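Local coordinates for protein endoglucanase (Uncultured bacterium, PDB 3X17) that hydrolyses internal beta-1,4-glucosidic bonds of cellulose, as a family 9 endoglucanase that joins an N-terminal Ig-like domain to an (alpha/alpha)6-barrel domain, at residues V157-Y162 against A242-L247; Y183-A188 against T271-A276; P369-V374 against P379-Y384; F385-L390 against A397-L402. All blocks are in the same frame, centred on the assembly; numbering follows the deposited sequence.

Interaction 1 of 4, residues V157-Y162 against A242-L247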
loop_
_atom_site.group_PDB
_atom_site.type_symbol
_atom_site.label_atom_id
_atom_site.label_comp_id
_atom_site.label_asym_id
_atom_site.label_seq_id
_atom_site.Cartn_x
_atom_site.Cartn_y
_atom_site.Cartn_z
ATOM N N VAL A 157 3.127 17.076 -25.523
ATOM C CA VAL A 157 3.171 16.800 -26.964
ATOM C C VAL A 157 1.843 17.018 -27.681
ATOM O O VAL A 157 0.779 16.843 -27.088
ATOM C CB VAL A 157 3.756 15.386 -27.308
ATOM C CG1 VAL A 157 4.992 15.068 -26.449
ATOM C CG2 VAL A 157 2.693 14.303 -27.228
ATOM N N ASP A 158 1.907 17.412 -28.957
ATOM C CA ASP A 158 0.693 17.598 -29.763
ATOM C C ASP A 158 -0.148 16.331 -29.731
ATOM O O ASP A 158 0.367 15.223 -29.845
ATOM C CB ASP A 158 1.024 17.884 -31.235
ATOM C CG ASP A 158 1.691 19.241 -31.454
ATOM O OD1 ASP A 158 1.753 20.084 -30.524
ATOM O OD2 ASP A 158 2.226 19.423 -32.562
ATOM N N ASP A 159 -1.456 16.498 -29.672
ATOM C CA ASP A 159 -2.321 15.377 -29.908
ATOM C C ASP A 159 -3.527 15.961 -30.598
ATOM O O ASP A 159 -3.577 17.159 -30.834
ATOM C CB ASP A 159 -2.654 14.604 -28.601
ATOM C CG ASP A 159 -3.466 15.428 -27.579
ATOM O OD1 ASP A 159 -4.395 16.173 -27.978
ATOM O OD2 ASP A 159 -3.225 15.255 -26.359
ATOM N N PRO A 160 -4.499 15.127 -30.926
ATOM C CA PRO A 160 -5.668 15.557 -31.657
ATOM C C PRO A 160 -6.447 16.710 -31.002
ATOM O O PRO A 160 -7.260 17.349 -31.676
ATOM C CB PRO A 160 -6.527 14.301 -31.661
ATOM C CG PRO A 160 -5.521 13.210 -31.690
ATOM C CD PRO A 160 -4.489 13.674 -30.715
ATOM N N PHE A 161 -6.337 16.876 -29.685
ATOM C CA PHE A 161 -7.197 17.860 -29.023
ATOM C C PHE A 161 -6.435 19.148 -28.754
ATOM O O PHE A 161 -7.007 20.225 -28.811
ATOM C CB PHE A 161 -7.817 17.288 -27.731
ATOM C CG PHE A 161 -8.802 16.207 -27.988
ATOM C CD1 PHE A 161 -10.136 16.519 -28.205
ATOM C CD2 PHE A 161 -8.363 14.917 -28.270
ATOM C CE1 PHE A 161 -11.043 15.545 -28.568
ATOM C CE2 PHE A 161 -9.264 13.918 -28.623
ATOM C CZ PHE A 161 -10.616 14.225 -28.737
ATOM N N TYR A 162 -5.149 19.013 -28.439
ATOM C CA TYR A 162 -4.363 20.098 -27.893
ATOM C C TYR A 162 -2.989 20.141 -28.556
ATOM O O TYR A 162 -2.305 19.103 -28.675
ATOM C CB TYR A 162 -4.155 19.900 -26.392
ATOM C CG TYR A 162 -5.422 19.687 -25.602
ATOM C CD1 TYR A 162 -6.359 20.719 -25.445
ATOM C CD2 TYR A 162 -5.610 18.508 -24.884
ATOM C CE1 TYR A 162 -7.519 20.517 -24.693
ATOM C CE2 TYR A 162 -6.754 18.298 -24.129
ATOM C CZ TYR A 162 -7.724 19.280 -24.063
ATOM O OH TYR A 162 -8.831 19.056 -23.266
ATOM N N ALA A 242 -9.155 8.726 -23.739
ATOM C CA ALA A 242 -7.779 8.393 -23.376
ATOM C C ALA A 242 -7.308 9.187 -22.140
ATOM O O ALA A 242 -7.797 10.269 -21.882
ATOM C CB ALA A 242 -6.827 8.628 -24.572
ATOM N N VAL A 243 -6.364 8.635 -21.384
ATOM C CA VAL A 243 -5.940 9.233 -20.117
ATOM C C VAL A 243 -4.435 9.501 -20.119
ATOM O O VAL A 243 -3.649 8.632 -20.508
ATOM C CB VAL A 243 -6.333 8.353 -18.889
ATOM C CG1 VAL A 243 -5.846 8.980 -17.564
ATOM C CG2 VAL A 243 -7.838 8.177 -18.840
ATOM N N TYR A 244 -4.057 10.755 -19.847
ATOM C CA TYR A 244 -2.645 11.151 -19.805
ATOM C C TYR A 244 -1.920 10.414 -18.699
ATOM O O TYR A 244 -2.527 9.989 -17.709
ATOM C CB TYR A 244 -2.491 12.680 -19.617
ATOM C CG TYR A 244 -3.048 13.481 -20.777
ATOM C CD1 TYR A 244 -2.445 13.426 -22.035
ATOM C CD2 TYR A 244 -4.214 14.233 -20.638
ATOM C CE1 TYR A 244 -2.966 14.132 -23.114
ATOM C CE2 TYR A 244 -4.751 14.945 -21.707
ATOM C CZ TYR A 244 -4.129 14.880 -22.947
ATOM O OH TYR A 244 -4.662 15.561 -24.028
ATOM N N HIS A 245 -0.611 10.280 -18.857
ATOM C CA HIS A 245 0.143 9.331 -18.064
ATOM C C HIS A 245 0.508 9.910 -16.711
ATOM O O HIS A 245 0.482 9.222 -15.703
ATOM C CB HIS A 245 1.407 8.922 -18.803
ATOM C CG HIS A 245 2.318 8.047 -18.009
ATOM N ND1 HIS A 245 1.915 6.827 -17.494
ATOM C CD2 HIS A 245 3.652 8.128 -17.786
ATOM C CE1 HIS A 245 2.957 6.217 -16.956
ATOM N NE2 HIS A 245 4.014 7.002 -17.085
ATOM N N LYS A 246 0.890 11.171 -16.689
ATOM C CA LYS A 246 1.427 11.748 -15.487
ATOM C C LYS A 246 1.641 13.238 -15.729
ATOM O O LYS A 246 1.488 13.733 -16.864
ATOM C CB LYS A 246 2.759 11.079 -15.126
ATOM C CG LYS A 246 3.884 11.363 -16.149
ATOM C CD LYS A 246 5.236 10.887 -15.675
ATOM C CE LYS A 246 6.256 10.958 -16.827
ATOM N NZ LYS A 246 7.666 10.741 -16.345
ATOM N N LEU A 247 1.898 13.949 -14.637
ATOM C CA LEU A 247 2.015 15.381 -14.656
ATOM C C LEU A 247 3.165 15.761 -13.761
ATOM O O LEU A 247 3.159 15.457 -12.569
ATOM C CB LEU A 247 0.727 16.018 -14.151
ATOM C CG LEU A 247 0.555 17.484 -14.507
ATOM C CD1 LEU A 247 -0.947 17.825 -14.452
ATOM C CD2 LEU A 247 1.392 18.383 -13.578
#
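Y244 reaches across from strand 243-249 to two residues of a surface loop, D159 and Y162, and its hydroxyl does almost all of the touching. The side chains of Y244 and D159 approach from opposite directions. The phenol OH of Y244 gives its hydrogen to OD2 of D159 at 2.8 Å and meets that oxygen on its syn lone pair. OD2 sits at the edge of the Y244 ring, and the carboxylate and ring planes are 18° apart. Y162 adds an edge contact of its own: its CD2 comes within 3.2 Å of Y244 OH, near the plane of the Y162 ring.

The carboxylate serves both sides at once. With CG of D159 set between the backbone N and the carbonyl carbon (chi1 65°), OD1 turns back on its own loop, accepting from F161 N at 2.7 Å and from Y162 N at 3.0 Å. R238 lies near OD2 as a long, weak ion partner, while M236, V267 and I270 pack round Y244. With a leucine in place of D159, the Y244 hydroxyl would probably lose its acceptor, and the amides of F161 and Y162 would lose the oxygen that gathers them.

The example shows one carboxylate closing a loop and docking it on a strand; the closure is an Asx turn extended to an Asx motif.

Interaction 2 of 4, residues Y183-A188 against T271-A276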
loop_
_atom_site.group_PDB
_atom_site.type_symbol
_atom_site.label_atom_id
_atom_site.label_comp_id
_atom_site.label_asym_id
_atom_site.label_seq_id
_atom_site.Cartn_x
_atom_site.Cartn_y
_atom_site.Cartn_z
ATOM N N TYR A 183 0.764 10.862 -10.827
ATOM C CA TYR A 183 0.988 9.821 -11.827
ATOM C C TYR A 183 -0.260 8.986 -11.902
ATOM O O TYR A 183 -0.727 8.493 -10.885
ATOM C CB TYR A 183 2.129 8.922 -11.386
ATOM C CG TYR A 183 3.433 9.611 -11.156
ATOM C CD1 TYR A 183 3.732 10.136 -9.906
ATOM C CD2 TYR A 183 4.443 9.568 -12.124
ATOM C CE1 TYR A 183 4.967 10.644 -9.627
ATOM C CE2 TYR A 183 5.713 10.061 -11.848
ATOM C CZ TYR A 183 5.954 10.639 -10.623
ATOM O OH TYR A 183 7.196 11.169 -10.343
ATOM N N VAL A 184 -0.823 8.842 -13.090
ATOM C CA VAL A 184 -2.083 8.129 -13.207
ATOM C C VAL A 184 -1.953 6.635 -12.827
ATOM O O VAL A 184 -2.917 6.012 -12.342
ATOM C CB VAL A 184 -2.670 8.248 -14.612
ATOM C CG1 VAL A 184 -3.738 7.157 -14.813
ATOM C CG2 VAL A 184 -3.315 9.617 -14.793
ATOM N N THR A 185 -0.749 6.092 -12.977
ATOM C CA THR A 185 -0.554 4.652 -12.948
ATOM C C THR A 185 -0.652 4.164 -11.497
ATOM O O THR A 185 -1.287 3.153 -11.215
ATOM C CB THR A 185 0.817 4.266 -13.600
ATOM O OG1 THR A 185 0.891 4.831 -14.928
ATOM C CG2 THR A 185 0.980 2.745 -13.688
ATOM N N THR A 186 -0.157 4.974 -10.567
ATOM C CA THR A 186 -0.264 4.670 -9.142
ATOM C C THR A 186 -1.561 5.204 -8.546
ATOM O O THR A 186 -2.124 4.587 -7.646
ATOM C CB THR A 186 0.929 5.269 -8.344
ATOM O OG1 THR A 186 1.172 6.600 -8.815
ATOM C CG2 THR A 186 2.208 4.416 -8.511
ATOM N N THR A 187 -1.997 6.380 -8.995
ATOM C CA THR A 187 -3.213 6.990 -8.479
ATOM C C THR A 187 -4.410 6.089 -8.703
ATOM O O THR A 187 -5.241 5.939 -7.812
ATOM C CB THR A 187 -3.523 8.393 -9.117
ATOM O OG1 THR A 187 -2.534 9.328 -8.694
ATOM C CG2 THR A 187 -4.915 8.953 -8.631
ATOM N N ALA A 188 -4.491 5.479 -9.882
ATOM C CA ALA A 188 -5.626 4.635 -10.212
ATOM C C ALA A 188 -5.637 3.334 -9.400
ATOM O O ALA A 188 -6.656 3.002 -8.777
ATOM C CB ALA A 188 -5.694 4.377 -11.730
ATOM N N THR A 271 -1.525 6.863 -22.430
ATOM C CA THR A 271 -1.104 5.488 -22.419
ATOM C C THR A 271 -2.398 4.670 -22.309
ATOM O O THR A 271 -3.372 5.128 -21.695
ATOM C CB THR A 271 -0.254 5.302 -21.170
ATOM O OG1 THR A 271 1.142 5.262 -21.504
ATOM C CG2 THR A 271 -0.688 4.162 -20.370
ATOM N N THR A 272 -2.445 3.511 -22.967
ATOM C CA THR A 272 -3.599 2.619 -22.853
ATOM C C THR A 272 -3.703 1.928 -21.494
ATOM O O THR A 272 -4.804 1.761 -21.005
ATOM C CB THR A 272 -3.640 1.562 -23.981
ATOM O OG1 THR A 272 -2.352 0.940 -24.091
ATOM C CG2 THR A 272 -3.979 2.232 -25.305
ATOM N N GLN A 273 -2.580 1.538 -20.875
ATOM C CA GLN A 273 -2.643 1.018 -19.490
ATOM C C GLN A 273 -3.258 2.007 -18.500
ATOM O O GLN A 273 -4.053 1.626 -17.648
ATOM C CB GLN A 273 -1.286 0.471 -18.981
ATOM C CG GLN A 273 -0.142 1.480 -18.921
ATOM C CD GLN A 273 0.066 2.080 -17.534
ATOM O OE1 GLN A 273 -0.737 1.854 -16.612
ATOM N NE2 GLN A 273 1.121 2.888 -17.386
ATOM N N ASP A 274 -2.879 3.277 -18.606
ATOM C CA ASP A 274 -3.456 4.302 -17.759
ATOM C C ASP A 274 -4.936 4.450 -18.066
ATOM O O ASP A 274 -5.746 4.657 -17.154
ATOM C CB ASP A 274 -2.735 5.654 -17.911
ATOM C CG ASP A 274 -1.346 5.659 -17.272
ATOM O OD1 ASP A 274 -1.242 5.320 -16.072
ATOM O OD2 ASP A 274 -0.361 6.050 -17.963
ATOM N N THR A 275 -5.285 4.413 -19.350
ATOM C CA THR A 275 -6.666 4.588 -19.747
ATOM C C THR A 275 -7.537 3.456 -19.132
ATOM O O THR A 275 -8.600 3.698 -18.531
ATOM C CB THR A 275 -6.766 4.625 -21.298
ATOM O OG1 THR A 275 -5.996 5.730 -21.808
ATOM C CG2 THR A 275 -8.195 4.764 -21.747
ATOM N N ALA A 276 -7.008 2.238 -19.174
ATOM C CA ALA A 276 -7.724 1.055 -18.659
ATOM C C ALA A 276 -7.748 1.038 -17.110
ATOM O O ALA A 276 -8.794 0.806 -16.507
ATOM C CB ALA A 276 -7.054 -0.232 -19.203
#
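T185 and D274 meet where two helices of the (alpha/alpha)6 barrel, 184-200 and 272-288, run side by side from their N-terminal ends. The axes of the short segments are 9.2 Å apart and inclined at 22°. At this buried place the polar atoms are matched in a relay centred on the T185 hydroxyl. OG1 of T185 accepts from NE2 of Q273 (3.1 Å, N-H...O angle 154°) and passes its own hydrogen to OD1 of D274, at a very short 2.5 Å. Two bonds thus hold the hydroxyl, which lies beside the backbone N of T185 (chi1 -54°). The other carboxylate oxygen, OD2 of D274, is hydrogen-bonded to H245. V184 closes the carbon side, its CG1 lying 3.6 Å from CB of D274.

The Q273 amide is engaged at both ends: NE2 is also bonded to Y320, and OE1 to K277, one turn further along the same helix. The Q273 side chain lies about 5 Å from a calcium ion and touches D333, a calcium ligand, probably of the same ion. If a leucine stood in place of Q273, the T185 hydroxyl would probably lose its donor and the K277 amine its amide oxygen.

In the first turn of each helix a threonine hydroxyl is satisfied by a backbone carbonyl. T187 OG1 donates to Y183 O at 3.0 Å, alongside the backbone bond from T187 N. On the other helix T275 OG1 donates to T271 O at 2.7 Å, from the face of the carbonyl plane opposite to the backbone N of the same threonine.

Interaction 3 of 4, residues P369-V374 against P379-Y384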
loop_
_atom_site.group_PDB
_atom_site.type_symbol
_atom_site.label_atom_id
_atom_site.label_comp_id
_atom_site.label_asym_id
_atom_site.label_seq_id
_atom_site.Cartn_x
_atom_site.Cartn_y
_atom_site.Cartn_z
ATOM N N PRO A 369 -4.738 -12.895 -17.450
ATOM C CA PRO A 369 -3.566 -12.222 -16.878
ATOM C C PRO A 369 -2.981 -13.094 -15.775
ATOM O O PRO A 369 -3.738 -13.799 -15.109
ATOM C CB PRO A 369 -4.178 -10.961 -16.243
ATOM C CG PRO A 369 -5.423 -10.704 -17.009
ATOM C CD PRO A 369 -5.952 -12.047 -17.412
ATOM N N ALA A 370 -1.665 -13.070 -15.576
ATOM C CA ALA A 370 -1.069 -13.742 -14.414
ATOM C C ALA A 370 -1.695 -13.220 -13.113
ATOM O O ALA A 370 -2.095 -12.043 -13.031
ATOM C CB ALA A 370 0.469 -13.560 -14.388
ATOM N N TYR A 371 -1.855 -14.127 -12.143
ATOM C CA TYR A 371 -2.368 -13.784 -10.829
ATOM C C TYR A 371 -1.208 -13.376 -9.927
ATOM O O TYR A 371 -0.296 -14.161 -9.658
ATOM C CB TYR A 371 -3.139 -14.963 -10.188
ATOM C CG TYR A 371 -3.922 -14.554 -8.947
ATOM C CD1 TYR A 371 -5.117 -13.877 -9.053
ATOM C CD2 TYR A 371 -3.409 -14.769 -7.673
ATOM C CE1 TYR A 371 -5.831 -13.491 -7.931
ATOM C CE2 TYR A 371 -4.075 -14.344 -6.559
ATOM C CZ TYR A 371 -5.317 -13.753 -6.689
ATOM O OH TYR A 371 -6.001 -13.353 -5.566
ATOM N N ALA A 372 -1.218 -12.137 -9.475
ATOM C CA ALA A 372 -0.051 -11.638 -8.749
ATOM C C ALA A 372 -0.518 -10.585 -7.765
ATOM O O ALA A 372 -1.658 -10.117 -7.867
ATOM C CB ALA A 372 0.976 -11.077 -9.725
ATOM N N PRO A 373 0.302 -10.294 -6.740
ATOM C CA PRO A 373 -0.123 -9.305 -5.736
ATOM C C PRO A 373 -0.401 -7.997 -6.498
ATOM O O PRO A 373 0.226 -7.744 -7.523
ATOM C CB PRO A 373 1.117 -9.142 -4.851
ATOM C CG PRO A 373 1.921 -10.422 -5.048
ATOM C CD PRO A 373 1.570 -10.970 -6.396
ATOM N N VAL A 374 -1.424 -7.265 -6.091
ATOM C CA VAL A 374 -1.818 -6.034 -6.786
ATOM C C VAL A 374 -0.667 -5.048 -6.812
ATOM O O VAL A 374 -0.010 -4.811 -5.775
ATOM C CB VAL A 374 -3.028 -5.401 -6.078
ATOM C CG1 VAL A 374 -3.245 -3.961 -6.554
ATOM C CG2 VAL A 374 -4.261 -6.292 -6.300
ATOM N N PRO A 379 -2.580 -5.048 -11.937
ATOM C CA PRO A 379 -3.630 -4.860 -10.941
ATOM C C PRO A 379 -4.722 -5.953 -11.046
ATOM O O PRO A 379 -5.778 -5.851 -10.408
ATOM C CB PRO A 379 -4.215 -3.507 -11.345
ATOM C CG PRO A 379 -4.139 -3.519 -12.794
ATOM C CD PRO A 379 -2.807 -4.210 -13.129
ATOM N N ALA A 380 -4.509 -6.946 -11.903
ATOM C CA ALA A 380 -5.609 -7.805 -12.307
ATOM C C ALA A 380 -6.202 -8.684 -11.179
ATOM O O ALA A 380 -7.299 -9.193 -11.338
ATOM C CB ALA A 380 -5.218 -8.669 -13.531
ATOM N N ALA A 381 -5.512 -8.825 -10.041
ATOM C CA ALA A 381 -6.082 -9.607 -8.935
ATOM C C ALA A 381 -7.407 -9.020 -8.473
ATOM O O ALA A 381 -8.291 -9.758 -8.004
ATOM C CB ALA A 381 -5.120 -9.693 -7.770
ATOM N N LEU A 382 -7.534 -7.696 -8.540
ATOM C CA LEU A 382 -8.798 -7.044 -8.199
ATOM C C LEU A 382 -9.909 -7.471 -9.167
ATOM O O LEU A 382 -11.086 -7.559 -8.813
ATOM C CB LEU A 382 -8.643 -5.524 -8.235
ATOM C CG LEU A 382 -7.676 -4.851 -7.242
ATOM C CD1 LEU A 382 -7.512 -3.341 -7.532
ATOM C CD2 LEU A 382 -8.095 -5.045 -5.780
ATOM N N GLY A 383 -9.527 -7.759 -10.398
ATOM C CA GLY A 383 -10.513 -8.198 -11.365
ATOM C C GLY A 383 -10.920 -9.629 -11.054
ATOM O O GLY A 383 -12.105 -9.958 -11.054
ATOM N N TYR A 384 -9.929 -10.487 -10.820
ATOM C CA TYR A 384 -10.207 -11.863 -10.393
ATOM C C TYR A 384 -11.213 -11.855 -9.254
ATOM O O TYR A 384 -12.239 -12.521 -9.322
ATOM C CB TYR A 384 -8.924 -12.533 -9.902
ATOM C CG TYR A 384 -8.116 -13.185 -10.987
ATOM C CD1 TYR A 384 -7.256 -12.441 -11.798
ATOM C CD2 TYR A 384 -8.122 -14.567 -11.129
ATOM C CE1 TYR A 384 -6.466 -13.069 -12.782
ATOM C CE2 TYR A 384 -7.331 -15.190 -12.070
ATOM C CZ TYR A 384 -6.528 -14.448 -12.909
ATOM O OH TYR A 384 -5.745 -15.120 -13.824
HETATM O O HOH W 1 -2.961 -8.041 -9.577
#
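Y371 sets its ring edge against the face of Y384 where the loop before helix 381-390 folds back over the start of that helix, within the (alpha/alpha)6 barrel. The aromatic pair is T-shaped. The ring planes stand at 75° with centroids 5.0 Å apart, and CD1 of Y371 hangs over the centre of the Y384 ring. Y371 reaches this place with CG anti to its backbone N (chi1 -168°), and L445, F448 and I406 pack on it from two further helices.

Apolar contacts continue the seam on both flanks. At one end CB of P369 rests on CB of A380 at 3.7 Å. At the other, CG2 of V374 fits between CB of A381 and CG of L382, 3.8 Å from each, the valine and leucine side chains crossing at about a right angle. CB of A381 also lies 3.5 Å from O of A372.

Between these flanks a water bridges the two backbones: it accepts from A381 N at 2.7 Å and also lies within hydrogen-bonding distance of A372 O. The turn joining the segments contains V377, a calcium ligand, and the side chain of P379 lies about 5 Å from a calcium ion, so loop reversal and metal site are close neighbours.

The direct hydrogen bond belongs to the same tyrosine that offers its ring face: Y384 OH donates to P369 O at 2.7 Å, almost in line with the carbonyl bond, the C=O...O angle being 171°.

Interaction 4 of 4, residues F385-L390 against A397-L402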
loop_
_atom_site.group_PDB
_atom_site.type_symbol
_atom_site.label_atom_id
_atom_site.label_comp_id
_atom_site.label_asym_id
_atom_site.label_seq_id
_atom_site.Cartn_x
_atom_site.Cartn_y
_atom_site.Cartn_z
ATOM N N PHE A 385 -10.931 -11.057 -8.225
ATOM C CA PHE A 385 -11.716 -11.080 -6.999
ATOM C C PHE A 385 -13.109 -10.524 -7.233
ATOM O O PHE A 385 -14.076 -11.035 -6.683
ATOM C CB PHE A 385 -11.013 -10.303 -5.882
ATOM C CG PHE A 385 -11.618 -10.515 -4.506
ATOM C CD1 PHE A 385 -11.402 -11.715 -3.803
ATOM C CD2 PHE A 385 -12.430 -9.544 -3.937
ATOM C CE1 PHE A 385 -12.011 -11.937 -2.574
ATOM C CE2 PHE A 385 -12.989 -9.733 -2.681
ATOM C CZ PHE A 385 -12.771 -10.939 -1.990
ATOM N N ASP A 386 -13.206 -9.443 -8.011
ATOM C CA ASP A 386 -14.475 -8.732 -8.168
ATOM C C ASP A 386 -15.408 -9.508 -9.090
ATOM O O ASP A 386 -16.614 -9.591 -8.851
ATOM C CB ASP A 386 -14.260 -7.318 -8.714
ATOM C CG ASP A 386 -13.883 -6.333 -7.626
ATOM O OD1 ASP A 386 -13.875 -6.749 -6.438
ATOM O OD2 ASP A 386 -13.517 -5.179 -7.950
ATOM N N TYR A 387 -14.844 -10.108 -10.127
ATOM C CA TYR A 387 -15.585 -11.067 -10.930
ATOM C C TYR A 387 -16.218 -12.227 -10.107
ATOM O O TYR A 387 -17.433 -12.430 -10.148
ATOM C CB TYR A 387 -14.689 -11.653 -12.013
ATOM C CG TYR A 387 -15.451 -12.509 -13.019
ATOM C CD1 TYR A 387 -16.017 -13.733 -12.638
ATOM C CD2 TYR A 387 -15.533 -12.131 -14.356
ATOM C CE1 TYR A 387 -16.678 -14.541 -13.559
ATOM C CE2 TYR A 387 -16.179 -12.935 -15.292
ATOM C CZ TYR A 387 -16.775 -14.127 -14.885
ATOM O OH TYR A 387 -17.445 -14.904 -15.821
ATOM N N VAL A 388 -15.376 -12.970 -9.376
ATOM C CA VAL A 388 -15.820 -14.027 -8.474
ATOM C C VAL A 388 -16.861 -13.542 -7.445
ATOM O O VAL A 388 -17.927 -14.149 -7.322
ATOM C CB VAL A 388 -14.603 -14.769 -7.785
ATOM C CG1 VAL A 388 -15.090 -15.707 -6.698
ATOM C CG2 VAL A 388 -13.777 -15.571 -8.835
ATOM N N THR A 389 -16.605 -12.427 -6.757
ATOM C CA THR A 389 -17.474 -12.026 -5.638
ATOM C C THR A 389 -18.636 -11.115 -5.993
ATOM O O THR A 389 -19.539 -10.940 -5.187
ATOM C CB THR A 389 -16.715 -11.405 -4.491
ATOM O OG1 THR A 389 -16.066 -10.191 -4.940
ATOM C CG2 THR A 389 -15.676 -12.416 -3.957
ATOM N N LEU A 390 -18.553 -10.441 -7.131
ATOM C CA LEU A 390 -19.511 -9.368 -7.426
ATOM C C LEU A 390 -20.188 -9.538 -8.783
ATOM O O LEU A 390 -21.262 -8.996 -8.995
ATOM C CB LEU A 390 -18.849 -7.994 -7.354
ATOM C CG LEU A 390 -18.908 -7.158 -6.077
ATOM C CD1 LEU A 390 -19.269 -7.940 -4.837
ATOM C CD2 LEU A 390 -17.623 -6.337 -5.879
ATOM N N ALA A 397 -17.475 -21.643 -15.892
ATOM C CA ALA A 397 -16.122 -22.193 -16.095
ATOM C C ALA A 397 -15.021 -21.130 -15.884
ATOM O O ALA A 397 -13.920 -21.443 -15.405
ATOM C CB ALA A 397 -15.992 -22.857 -17.493
ATOM N N ILE A 398 -15.315 -19.877 -16.228
ATOM C CA ILE A 398 -14.355 -18.782 -15.958
ATOM C C ILE A 398 -14.265 -18.526 -14.457
ATOM O O ILE A 398 -13.172 -18.558 -13.862
ATOM C CB ILE A 398 -14.725 -17.471 -16.700
ATOM C CG1 ILE A 398 -14.574 -17.666 -18.214
ATOM C CG2 ILE A 398 -13.828 -16.308 -16.221
ATOM C CD1 ILE A 398 -15.218 -16.542 -19.072
ATOM N N ARG A 399 -15.440 -18.473 -13.830
ATOM C CA ARG A 399 -15.508 -18.219 -12.421
ATOM C C ARG A 399 -14.688 -19.251 -11.674
ATOM O O ARG A 399 -13.875 -18.889 -10.815
ATOM C CB ARG A 399 -16.939 -18.168 -11.923
ATOM C CG ARG A 399 -17.023 -18.214 -10.407
ATOM C CD ARG A 399 -18.142 -17.344 -9.830
ATOM N NE ARG A 399 -19.252 -17.092 -10.750
ATOM C CZ ARG A 399 -19.850 -15.898 -10.898
ATOM N NH1 ARG A 399 -19.390 -14.826 -10.249
ATOM N NH2 ARG A 399 -20.880 -15.758 -11.737
ATOM N N ALA A 400 -14.803 -20.518 -12.080
ATOM C CA ALA A 400 -14.064 -21.598 -11.409
ATOM C C ALA A 400 -12.572 -21.468 -11.635
ATOM O O ALA A 400 -11.789 -21.782 -10.755
ATOM C CB ALA A 400 -14.551 -22.998 -11.867
ATOM N N ARG A 401 -12.168 -21.014 -12.814
ATOM C CA ARG A 401 -10.743 -20.738 -13.044
ATOM C C ARG A 401 -10.218 -19.594 -12.169
ATOM O O ARG A 401 -9.171 -19.713 -11.530
ATOM C CB ARG A 401 -10.458 -20.479 -14.534
ATOM C CG ARG A 401 -10.459 -21.774 -15.337
ATOM C CD ARG A 401 -10.639 -21.496 -16.808
ATOM N NE ARG A 401 -9.480 -20.795 -17.354
ATOM C CZ ARG A 401 -9.447 -20.251 -18.560
ATOM N NH1 ARG A 401 -10.509 -20.358 -19.359
ATOM N NH2 ARG A 401 -8.362 -19.594 -18.961
ATOM N N LEU A 402 -11.013 -18.539 -12.048
ATOM C CA LEU A 402 -10.639 -17.393 -11.234
ATOM C C LEU A 402 -10.479 -17.787 -9.774
ATOM O O LEU A 402 -9.486 -17.422 -9.130
ATOM C CB LEU A 402 -11.680 -16.278 -11.386
ATOM C CG LEU A 402 -11.845 -15.759 -12.824
ATOM C CD1 LEU A 402 -12.891 -14.663 -12.925
ATOM C CD2 LEU A 402 -10.515 -15.331 -13.435
#
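I398 meets the phenol end of Y387, the first of three side chains of 397-402 to touch 385-390. Its CG2 lies 3.9 Å from CZ of Y387, and the two side chains cross at about a right angle. The hydroxyl of that tyrosine is bonded to the backbone N of D395, in the turn between the helices.

R399 follows. Its CB sits at the edge of the Y387 ring, 4.0 Å from CE1, and the chain then bends at chi2 and chi3 to carry the guanidinium over the end of the first helix. There NH1 makes a weak hydrogen bond to V388 O, 3.3 Å long with an N-H...O angle of 137°, and NH1 is also hydrogen-bonded to G391 O, just past the helix. The guanidinium turns one face to Y387, with the planes of the two groups 54° apart. A positive group beside these late carbonyls may well suit the helix dipole.

One turn on comes L402. Its CD1 stands over the face of the Y387 ring, 3.6 Å from the centroid, in a CH-pi contact, while its CB presses on CG2 of V388 at a tight 3.4 Å. W348 also meets the Y387 ring.

The short segments run at 122° to each other, their axes 9.4 Å apart. The arrangement is that of two successive helices joined by a short turn and packed at a steep angle, within the (alpha/alpha)6-barrel domain of this family 9 enzyme.

The four contacts fall into two touching pairs. Interactions 1 and 2 interlock in sequence and meet through H245: its carbonyl O receives V184 N at 2.9 Å, and CE1 of H245 lies 3.2 Å from OG1 of T185. Interactions 3 and 4 share helix 381-390, and CD2 of Y384 packs on CD2 of L402 at 3.4 Å. Between the pairs, interactions 2 and 3 come within about 7 Å at their nearest atoms. They flank what is probably one calcium site, since Q273 touches its ligand D333 and P379 its ligand D339. The centres of interactions 1 and 4 lie 35 Å apart, so the series spans the barrel domain from a surface loop to the packing of helices 381-390 and 396-418.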